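PDB 3PI7: NADH oxidoreductase from Mesorhizobium loti, which probably binds NADPH and acts as an NAD(P)H-dependent oxidoreductase, possibly a quinone reductase. Local coordinates for residues 155-160 and 188-193; 182-187 and 309-314. All coordinates share one frame; numbering follows the deposited sequence. Where two conformers were deposited one is given.

Overall arrangement
Two contacts at the C-terminal end of helix 176-188 illustrate how one helix of a Rossmann-type domain is joined to partners both near and far in sequence. Contact 1 packs helix 148-163 against the turn that ends helix 176-188 and opens strand 191-196, the second strand of the six-stranded parallel sheet. Contact 2 ties the last turns of helix 176-188 to helix 298-313, far later in the chain. Their centres lie about 12 Å apart, and their segments alternate in sequence: 155-160, 182-187, 188-193, 309-314. F157 reaches both L184 and A185, and F190 N probably bonds to A185 O; L184 connects the apolar cluster to the arginine of contact 2.

Contact 1. Residues 155-160 and 188-193; sequences AMFDIV and EGFRPI
The ring of F157 presents its edge to a face of the F190 ring in a T-shaped pair, with centroids 5.2 Å apart and planes at 84°. Its leading atom is CZ, 3.5 Å from F190 CD1, while F157 CE1 lies over the same face, close to F190 CG. Along the edge of F157 the aliphatic part of E188 also comes up, its CG 4.0 Å from F157 CE2. The methylene CB of E188 lies in the plane of the F190 ring, at its edge. V160 adds a methyl group about one helical turn from F157: CG1 approaches the F190 ring obliquely, on the same side of its plane as F157, 3.7 Å from F190 CD2.

With its CG anti to the backbone N (chi1 -175°), F157 carries its ring out from the helix to the F190 face, although its CB does not point there. F190 instead starts toward the helix directly. The contact is thus held by apolar and aromatic packing, while the E188 chain, bent at chi2, touches F157 through CG, the residue itself being exposed.

G189, with positive phi, ends helix 176-188 in a Schellman motif, and this reversal turns the chain so that F190 packs against A185 in the last turn of that helix. K166 makes a cation-pi contact with F190 and a weak hydrogen bond to E188 O. F168 of the central strand 167-170 touches both V160 and F190. The aromatic pair therefore fills the corner where helices 148-163 and 176-188 meet the start of strand 191-196, in the helix-to-strand turn of a beta-alpha-beta crossover from strand 167-170 to its parallel neighbour 191-196.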
loop_
_atom_site.group_PDB
_atom_site.type_symbol
_atom_site.label_atom_id
_atom_site.label_comp_id
_atom_site.label_asym_id
_atom_site.label_seq_id
_atom_site.Cartn_x
_atom_site.Cartn_y
_atom_site.Cartn_z
ATOM N N ALA A 155 -2.523 -20.040 -1.144
ATOM C CA ALA A 155 -2.658 -18.917 -0.235
ATOM C C ALA A 155 -3.091 -17.633 -0.955
ATOM O O ALA A 155 -3.962 -16.931 -0.456
ATOM C CB ALA A 155 -1.348 -18.696 0.493
HETATM N N MSE A 156 -2.527 -17.348 -2.131
HETATM C CA MSE A 156 -2.865 -16.125 -2.844
HETATM C C MSE A 156 -4.205 -16.246 -3.554
HETATM O O MSE A 156 -4.950 -15.278 -3.582
HETATM C CB MSE A 156 -1.743 -15.723 -3.814
HETATM C CG MSE A 156 -0.487 -15.278 -3.049
HETATM SE SE MSE A 156 0.759 -14.186 -4.120
HETATM C CE MSE A 156 0.571 -15.294 -5.591
ATOM N N PHE A 157 -4.551 -17.423 -4.053
ATOM C CA PHE A 157 -5.865 -17.566 -4.653
ATOM C C PHE A 157 -6.950 -17.395 -3.558
ATOM O O PHE A 157 -8.022 -16.863 -3.868
ATOM C CB PHE A 157 -6.001 -18.877 -5.421
ATOM C CG PHE A 157 -7.330 -18.946 -6.122
ATOM C CD1 PHE A 157 -7.668 -18.016 -7.106
ATOM C CD2 PHE A 157 -8.270 -19.910 -5.770
ATOM C CE1 PHE A 157 -8.927 -18.051 -7.717
ATOM C CE2 PHE A 157 -9.514 -19.954 -6.404
ATOM C CZ PHE A 157 -9.839 -19.008 -7.354
ATOM N N ASP A 158 -6.646 -17.768 -2.277
ATOM C CA ASP A 158 -7.573 -17.586 -1.154
ATOM C C ASP A 158 -7.885 -16.078 -0.997
ATOM O O ASP A 158 -9.009 -15.717 -0.685
ATOM C CB ASP A 158 -6.990 -18.173 0.147
ATOM C CG ASP A 158 -7.325 -19.636 0.435
ATOM O OD1 ASP A 158 -8.187 -20.207 -0.278
ATOM O OD2 ASP A 158 -6.762 -20.195 1.409
ATOM N N ILE A 159 -6.883 -15.205 -1.249
ATOM C CA ILE A 159 -7.084 -13.736 -1.174
ATOM C C ILE A 159 -8.095 -13.331 -2.249
ATOM O O ILE A 159 -9.027 -12.580 -1.977
ATOM C CB ILE A 159 -5.764 -12.957 -1.338
ATOM C CG1 ILE A 159 -4.773 -13.314 -0.215
ATOM C CG2 ILE A 159 -6.025 -11.440 -1.408
ATOM C CD1 ILE A 159 -3.287 -12.898 -0.528
ATOM N N VAL A 160 -7.903 -13.837 -3.474
ATOM C CA VAL A 160 -8.821 -13.555 -4.584
ATOM C C VAL A 160 -10.242 -14.008 -4.208
ATOM O O VAL A 160 -11.210 -13.268 -4.417
ATOM C CB VAL A 160 -8.328 -14.236 -5.890
ATOM C CG1 VAL A 160 -9.350 -14.059 -7.019
ATOM C CG2 VAL A 160 -6.976 -13.676 -6.303
ATOM N N GLU A 188 -13.073 -22.600 -10.201
ATOM C CA GLU A 188 -14.034 -21.861 -9.392
ATOM C C GLU A 188 -14.764 -20.759 -10.152
ATOM O O GLU A 188 -15.505 -19.998 -9.535
ATOM C CB GLU A 188 -13.325 -21.256 -8.173
ATOM C CG GLU A 188 -12.653 -22.291 -7.293
ATOM C CD GLU A 188 -13.276 -22.508 -5.930
ATOM O OE1 GLU A 188 -14.525 -22.505 -5.826
ATOM O OE2 GLU A 188 -12.504 -22.726 -4.968
ATOM N N GLY A 189 -14.529 -20.651 -11.461
ATOM C CA GLY A 189 -15.167 -19.639 -12.298
ATOM C C GLY A 189 -14.592 -18.241 -12.181
ATOM O O GLY A 189 -15.275 -17.259 -12.496
ATOM N N PHE A 190 -13.346 -18.119 -11.675
ATOM C CA PHE A 190 -12.700 -16.823 -11.598
ATOM C C PHE A 190 -12.073 -16.526 -12.970
ATOM O O PHE A 190 -11.919 -17.431 -13.804
ATOM C CB PHE A 190 -11.694 -16.748 -10.450
ATOM C CG PHE A 190 -12.387 -16.611 -9.115
ATOM C CD1 PHE A 190 -12.937 -17.721 -8.480
ATOM C CD2 PHE A 190 -12.440 -15.385 -8.466
ATOM C CE1 PHE A 190 -13.585 -17.596 -7.251
ATOM C CE2 PHE A 190 -13.089 -15.257 -7.235
ATOM C CZ PHE A 190 -13.636 -16.370 -6.620
ATOM N N ARG A 191 -11.765 -15.254 -13.215
ATOM C CA ARG A 191 -11.342 -14.756 -14.518
ATOM C C ARG A 191 -10.004 -14.062 -14.441
ATOM O O ARG A 191 -9.930 -12.864 -14.224
ATOM C CB ARG A 191 -12.409 -13.809 -15.046
ATOM C CG ARG A 191 -13.698 -14.543 -15.342
ATOM C CD ARG A 191 -14.829 -13.577 -15.658
ATOM N NE ARG A 191 -14.601 -12.837 -16.906
ATOM C CZ ARG A 191 -14.944 -13.282 -18.112
ATOM N NH1 ARG A 191 -15.481 -14.490 -18.256
ATOM N NH2 ARG A 191 -14.723 -12.536 -19.187
ATOM N N PRO A 192 -8.932 -14.802 -14.722
ATOM C CA PRO A 192 -7.602 -14.199 -14.610
ATOM C C PRO A 192 -7.311 -13.249 -15.748
ATOM O O PRO A 192 -7.600 -13.543 -16.903
ATOM C CB PRO A 192 -6.650 -15.412 -14.651
ATOM C CG PRO A 192 -7.514 -16.591 -14.362
ATOM C CD PRO A 192 -8.848 -16.258 -14.922
ATOM N N ILE A 193 -6.676 -12.132 -15.413
ATOM C CA ILE A 193 -6.212 -11.157 -16.393
ATOM C C ILE A 193 -4.723 -11.210 -16.237
ATOM O O ILE A 193 -4.237 -10.845 -15.167
ATOM C CB ILE A 193 -6.802 -9.756 -16.109
ATOM C CG1 ILE A 193 -8.337 -9.742 -16.241
ATOM C CG2 ILE A 193 -6.121 -8.660 -16.977
ATOM C CD1 ILE A 193 -8.978 -8.550 -15.413
#

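Contact 2. Residues 182-187 and 309-314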
loop_
_atom_site.group_PDB
_atom_site.type_symbol
_atom_site.label_atom_id
_atom_site.label_comp_id
_atom_site.label_asym_id
_atom_site.label_seq_id
_atom_site.Cartn_x
_atom_site.Cartn_y
_atom_site.Cartn_z
ATOM N N ILE A 182 -4.065 -19.815 -12.308
ATOM C CA ILE A 182 -5.010 -19.793 -13.438
ATOM C C ILE A 182 -5.893 -21.068 -13.383
ATOM O O ILE A 182 -7.118 -20.957 -13.497
ATOM C CB ILE A 182 -4.293 -19.609 -14.810
ATOM C CG1 ILE A 182 -3.730 -18.186 -14.944
ATOM C CG2 ILE A 182 -5.293 -19.865 -15.956
ATOM C CD1 ILE A 182 -2.694 -17.972 -16.066
ATOM N N GLY A 183 -5.270 -22.229 -13.153
ATOM C CA GLY A 183 -5.951 -23.522 -13.015
ATOM C C GLY A 183 -6.997 -23.528 -11.912
ATOM O O GLY A 183 -8.144 -23.911 -12.146
ATOM N N LEU A 184 -6.624 -23.054 -10.716
ATOM C CA LEU A 184 -7.538 -22.893 -9.575
ATOM C C LEU A 184 -8.703 -21.978 -9.920
ATOM O O LEU A 184 -9.842 -22.241 -9.546
ATOM C CB LEU A 184 -6.794 -22.282 -8.372
ATOM C CG LEU A 184 -5.772 -23.163 -7.650
ATOM C CD1 LEU A 184 -4.999 -22.354 -6.604
ATOM C CD2 LEU A 184 -6.453 -24.370 -6.975
ATOM N N ALA A 185 -8.394 -20.840 -10.571
ATOM C CA ALA A 185 -9.378 -19.859 -10.966
ATOM C C ALA A 185 -10.400 -20.461 -11.906
ATOM O O ALA A 185 -11.590 -20.269 -11.693
ATOM C CB ALA A 185 -8.684 -18.689 -11.637
ATOM N N LYS A 186 -9.944 -21.225 -12.900
ATOM C CA LYS A 186 -10.826 -21.832 -13.908
ATOM C C LYS A 186 -11.820 -22.784 -13.230
ATOM O O LYS A 186 -12.998 -22.789 -13.583
ATOM C CB LYS A 186 -10.006 -22.555 -14.993
ATOM C CG LYS A 186 -10.840 -23.079 -16.163
ATOM C CD LYS A 186 -10.002 -23.888 -17.145
ATOM C CE LYS A 186 -10.845 -24.376 -18.305
ATOM N NZ LYS A 186 -10.002 -24.855 -19.436
ATOM N N GLU A 187 -11.355 -23.544 -12.241
ATOM C CA GLU A 187 -12.183 -24.485 -11.481
ATOM C C GLU A 187 -13.330 -23.795 -10.758
ATOM O O GLU A 187 -14.422 -24.350 -10.678
ATOM C CB GLU A 187 -11.333 -25.211 -10.426
ATOM C CG GLU A 187 -10.337 -26.222 -10.946
ATOM C CD GLU A 187 -9.487 -26.822 -9.841
ATOM O OE1 GLU A 187 -9.917 -26.796 -8.664
ATOM O OE2 GLU A 187 -8.377 -27.306 -10.154
ATOM N N GLN A 309 -1.082 -31.718 -1.696
ATOM C CA GLN A 309 -0.747 -33.132 -1.907
ATOM C C GLN A 309 -1.951 -33.874 -2.505
ATOM O O GLN A 309 -1.754 -34.606 -3.477
ATOM C CB GLN A 309 -0.232 -33.819 -0.631
ATOM C CG GLN A 309 0.083 -35.309 -0.854
ATOM C CD GLN A 309 1.382 -35.830 -0.309
ATOM O OE1 GLN A 309 2.015 -36.704 -0.913
ATOM N NE2 GLN A 309 1.744 -35.423 0.892
ATOM N N LYS A 310 -3.192 -33.650 -1.982
ATOM C CA LYS A 310 -4.389 -34.289 -2.531
ATOM C C LYS A 310 -4.509 -34.017 -4.046
ATOM O O LYS A 310 -4.820 -34.952 -4.786
ATOM C CB LYS A 310 -5.663 -33.850 -1.784
ATOM C CG LYS A 310 -6.942 -34.561 -2.220
ATOM N N ARG A 311 -4.226 -32.777 -4.493
ATOM C CA ARG A 311 -4.316 -32.381 -5.905
ATOM C C ARG A 311 -3.264 -33.109 -6.739
ATOM O O ARG A 311 -3.532 -33.448 -7.896
ATOM C CB ARG A 311 -4.179 -30.861 -6.066
ATOM C CG ARG A 311 -5.436 -30.101 -5.637
ATOM C CD ARG A 311 -5.260 -28.597 -5.710
ATOM N NE ARG A 311 -5.182 -28.137 -7.096
ATOM C CZ ARG A 311 -6.223 -27.777 -7.835
ATOM N NH1 ARG A 311 -7.447 -27.790 -7.322
ATOM N NH2 ARG A 311 -6.046 -27.374 -9.086
ATOM N N PHE A 312 -2.084 -33.380 -6.144
ATOM C CA PHE A 312 -1.049 -34.111 -6.859
ATOM C C PHE A 312 -1.412 -35.597 -6.855
ATOM O O PHE A 312 -1.302 -36.246 -7.892
ATOM C CB PHE A 312 0.348 -33.835 -6.275
ATOM C CG PHE A 312 0.913 -32.509 -6.748
ATOM C CD1 PHE A 312 1.334 -32.343 -8.061
ATOM C CD2 PHE A 312 0.984 -31.415 -5.886
ATOM C CE1 PHE A 312 1.845 -31.119 -8.500
ATOM C CE2 PHE A 312 1.515 -30.197 -6.316
ATOM C CZ PHE A 312 1.932 -30.046 -7.620
ATOM N N SER A 313 -1.919 -36.104 -5.705
ATOM C CA SER A 313 -2.315 -37.502 -5.548
ATOM C C SER A 313 -3.509 -37.874 -6.413
ATOM O O SER A 313 -3.537 -38.990 -6.922
ATOM C CB SER A 313 -2.645 -37.820 -4.094
ATOM O OG SER A 313 -3.065 -39.169 -3.972
ATOM N N ASP A 314 -4.513 -36.981 -6.555
ATOM C CA ASP A 314 -5.705 -37.341 -7.334
ATOM C C ASP A 314 -5.711 -36.799 -8.777
ATOM O O ASP A 314 -6.755 -36.817 -9.425
ATOM C CB ASP A 314 -7.009 -36.964 -6.591
ATOM C CG ASP A 314 -7.374 -35.486 -6.459
ATOM O OD1 ASP A 314 -7.101 -34.714 -7.406
ATOM O OD2 ASP A 314 -8.037 -35.128 -5.464
#
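R311 meets E187 end-on, its NH1 and NH2 each donating to a different carboxylate oxygen in a bidentate salt bridge. The bond from R311 NH1 to E187 OE1 is 3.0 Å long and nearly straight at 168°, using the syn lone pair of OE1; NH1 also makes a weak bond to OE2. The one from R311 NH2 to E187 OE2 is shorter at 2.6 Å but more bent, and NH2 approaches on the syn side somewhat out of the carboxylate plane. Overall the two flat groups are nearly coplanar, 21° apart.

Over one face of the guanidinium sits the L184 methyl CD2, above its centre and 3.5 Å from R311 CZ. The arginine chain bends at chi3 (70°) on its way to this site, whereas the glutamate is extended beyond CG and comes from the opposite direction. Beyond the two segments, W317 makes a cation-pi contact with R311, and the two share a backbone hydrogen bond. L184 packs on A153 and F157 of helix 148-163, F157 meeting its other methyl, CD1, which probably helps to position CD2.

Helices 176-188 and 298-313 are therefore joined through side chains; between segments 182-187 and 309-314 the closest CA atoms, of L184 and R311, are 10.7 Å apart. In the conformer given, the paired bonds would limit guanidinium rotation, though a second conformer was deposited. The arginine's charge would be expected to favour ionised E187.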